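PDB 6NKD: spore germination lipase LipC from Metagenome, which probably hydrolyses lipid esters as a GDSL-family lipase and may take part in spore germination. Local coordinates for residues M33-N38 with K201-G206. Residues are numbered along the deposited sequence; the frame is centred on the assembly and turned at random.
Sequences MEEDLN and KLRAAG
Asp-36 OD2 is gripped by two groups from the C-terminal end of the chain: Arg-203 NE, 3.1 Å from OD2 in a salt bridge, and the hydroxyl of Tyr-207, which follows 201-206 in the chain. The NE bond comes in on the syn lone pair of OD2, with an N-H...O angle of 154°, and the oxygen is tilted somewhat from the guanidinium plane. Arg-203 NH1 turns to the neighbouring acid in a second salt bridge: Glu-35 OE2 accepts from it at 2.8 Å, lying in the guanidinium plane but met on the anti side of its own carboxylate. Both acids thus sit at the edge of the guanidinium, both carboxylates turned well out of its plane. Asp-36 OD1 lies 3.2 Å from Arg-203 NH1, near but not counted as a bond, and the twist keeps the pair from being coplanar. The arginine reaches the other helix with its end, the chain bending at chi3 (-75°), while Glu-35 swings CG anti to its backbone N (chi1 -177°) and runs out extended to meet NH1. Helices 25-37 and 192-204 of this SGNH-hydrolase fold are joined here near their C-terminal ends; alongside, Leu-202 packs on Phe-25 and Tyr-29. Replacing Arg-203 by a leucine would probably leave Glu-35 and Asp-36 as adjacent like charges without their shared counter-charge, Asp-36 keeping the Tyr-207 hydroxyl. Away from the probable Ser-His-Asp active site and on the protein surface, this salt-bridge network ties two helix ends together, one cation being likely to offset two neighbouring carboxylates.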
loop_
_atom_site.group_PDB
_atom_site.type_symbol
_atom_site.label_atom_id
_atom_site.label_comp_id
_atom_site.label_asym_id
_atom_site.label_seq_id
_atom_site.Cartn_x
_atom_site.Cartn_y
_atom_site.Cartn_z
HETATM N N MSE A 33 23.063 -11.898 10.967
HETATM C CA MSE A 33 24.397 -11.356 10.740
HETATM C C MSE A 33 24.937 -10.738 12.023
HETATM O O MSE A 33 26.102 -10.928 12.371
HETATM C CB MSE A 33 24.370 -10.317 9.619
HETATM C CG MSE A 33 25.736 -9.822 9.188
HETATM SE SE MSE A 33 25.596 -8.350 7.920
HETATM C CE MSE A 33 24.425 -9.190 6.609
ATOM N N GLU A 34 24.074 -9.992 12.722
ATOM C CA GLU A 34 24.454 -9.431 14.014
ATOM C C GLU A 34 24.742 -10.531 15.027
ATOM O O GLU A 34 25.680 -10.423 15.826
ATOM C CB GLU A 34 23.349 -8.514 14.538
ATOM C CG GLU A 34 23.052 -7.306 13.668
ATOM C CD GLU A 34 21.941 -6.444 14.236
ATOM O OE1 GLU A 34 21.258 -6.900 15.177
ATOM O OE2 GLU A 34 21.755 -5.309 13.749
ATOM N N GLU A 35 23.943 -11.599 15.006
ATOM C CA GLU A 35 24.105 -12.672 15.980
ATOM C C GLU A 35 25.380 -13.469 15.728
ATOM O O GLU A 35 26.055 -13.885 16.676
ATOM C CB GLU A 35 22.876 -13.581 15.948
ATOM C CG GLU A 35 22.879 -14.703 16.969
ATOM C CD GLU A 35 21.542 -15.417 17.042
ATOM O OE1 GLU A 35 21.064 -15.676 18.169
ATOM O OE2 GLU A 35 20.962 -15.707 15.973
ATOM N N ASP A 36 25.735 -13.682 14.458
ATOM C CA ASP A 36 26.904 -14.489 14.128
ATOM C C ASP A 36 28.213 -13.718 14.235
ATOM O O ASP A 36 29.272 -14.342 14.364
ATOM C CB ASP A 36 26.773 -15.062 12.715
ATOM C CG ASP A 36 25.571 -15.971 12.564
ATOM O OD1 ASP A 36 25.120 -16.538 13.581
ATOM O OD2 ASP A 36 25.078 -16.119 11.425
ATOM N N LEU A 37 28.171 -12.389 14.178
ATOM C CA LEU A 37 29.376 -11.574 14.240
ATOM C C LEU A 37 29.454 -10.718 15.496
ATOM O O LEU A 37 30.475 -10.056 15.713
ATOM C CB LEU A 37 29.472 -10.682 12.997
ATOM C CG LEU A 37 29.425 -11.420 11.656
ATOM C CD1 LEU A 37 29.636 -10.458 10.499
ATOM C CD2 LEU A 37 30.454 -12.542 11.621
ATOM N N ASN A 38 28.409 -10.717 16.325
ATOM C CA ASN A 38 28.379 -9.965 17.579
ATOM C C ASN A 38 28.674 -8.485 17.339
ATOM O O ASN A 38 29.566 -7.892 17.950
ATOM C CB ASN A 38 29.351 -10.563 18.600
ATOM C CG ASN A 38 28.988 -10.209 20.030
ATOM O OD1 ASN A 38 28.247 -9.257 20.279
ATOM N ND2 ASN A 38 29.509 -10.976 20.980
ATOM N N LYS A 201 19.647 -19.736 4.565
ATOM C CA LYS A 201 20.617 -20.128 3.549
ATOM C C LYS A 201 21.738 -19.106 3.423
ATOM O O LYS A 201 22.877 -19.470 3.109
ATOM C CB LYS A 201 19.909 -20.318 2.209
ATOM C CG LYS A 201 20.668 -21.174 1.214
ATOM C CD LYS A 201 20.802 -22.605 1.706
ATOM C CE LYS A 201 21.344 -23.511 0.611
ATOM N NZ LYS A 201 21.542 -24.908 1.085
ATOM N N LEU A 202 21.437 -17.828 3.666
ATOM C CA LEU A 202 22.472 -16.801 3.622
ATOM C C LEU A 202 23.417 -16.921 4.810
ATOM O O LEU A 202 24.640 -16.834 4.650
ATOM C CB LEU A 202 21.832 -15.415 3.579
ATOM C CG LEU A 202 21.209 -14.981 2.253
ATOM C CD1 LEU A 202 20.165 -13.906 2.481
ATOM C CD2 LEU A 202 22.284 -14.474 1.311
ATOM N N ARG A 203 22.868 -17.115 6.012
ATOM C CA ARG A 203 23.708 -17.305 7.189
ATOM C C ARG A 203 24.567 -18.556 7.059
ATOM O O ARG A 203 25.712 -18.575 7.530
ATOM C CB ARG A 203 22.835 -17.369 8.445
ATOM C CG ARG A 203 23.168 -18.514 9.389
ATOM C CD ARG A 203 22.177 -18.611 10.534
ATOM N NE ARG A 203 22.386 -17.572 11.538
ATOM C CZ ARG A 203 21.695 -17.481 12.670
ATOM N NH1 ARG A 203 21.953 -16.503 13.528
ATOM N NH2 ARG A 203 20.747 -18.366 12.945
ATOM N N ALA A 204 24.041 -19.598 6.411
ATOM C CA ALA A 204 24.800 -20.826 6.221
ATOM C C ALA A 204 25.989 -20.630 5.292
ATOM O O ALA A 204 26.952 -21.402 5.366
ATOM C CB ALA A 204 23.889 -21.926 5.675
ATOM N N ALA A 205 25.947 -19.618 4.425
ATOM C CA ALA A 205 27.035 -19.385 3.485
ATOM C C ALA A 205 28.289 -18.836 4.148
ATOM O O ALA A 205 29.332 -18.764 3.491
ATOM C CB ALA A 205 26.580 -18.428 2.382
ATOM N N GLY A 206 28.220 -18.451 5.417
ATOM C CA GLY A 206 29.371 -17.893 6.090
ATOM C C GLY A 206 29.532 -16.410 5.813
ATOM O O GLY A 206 28.662 -15.746 5.239
#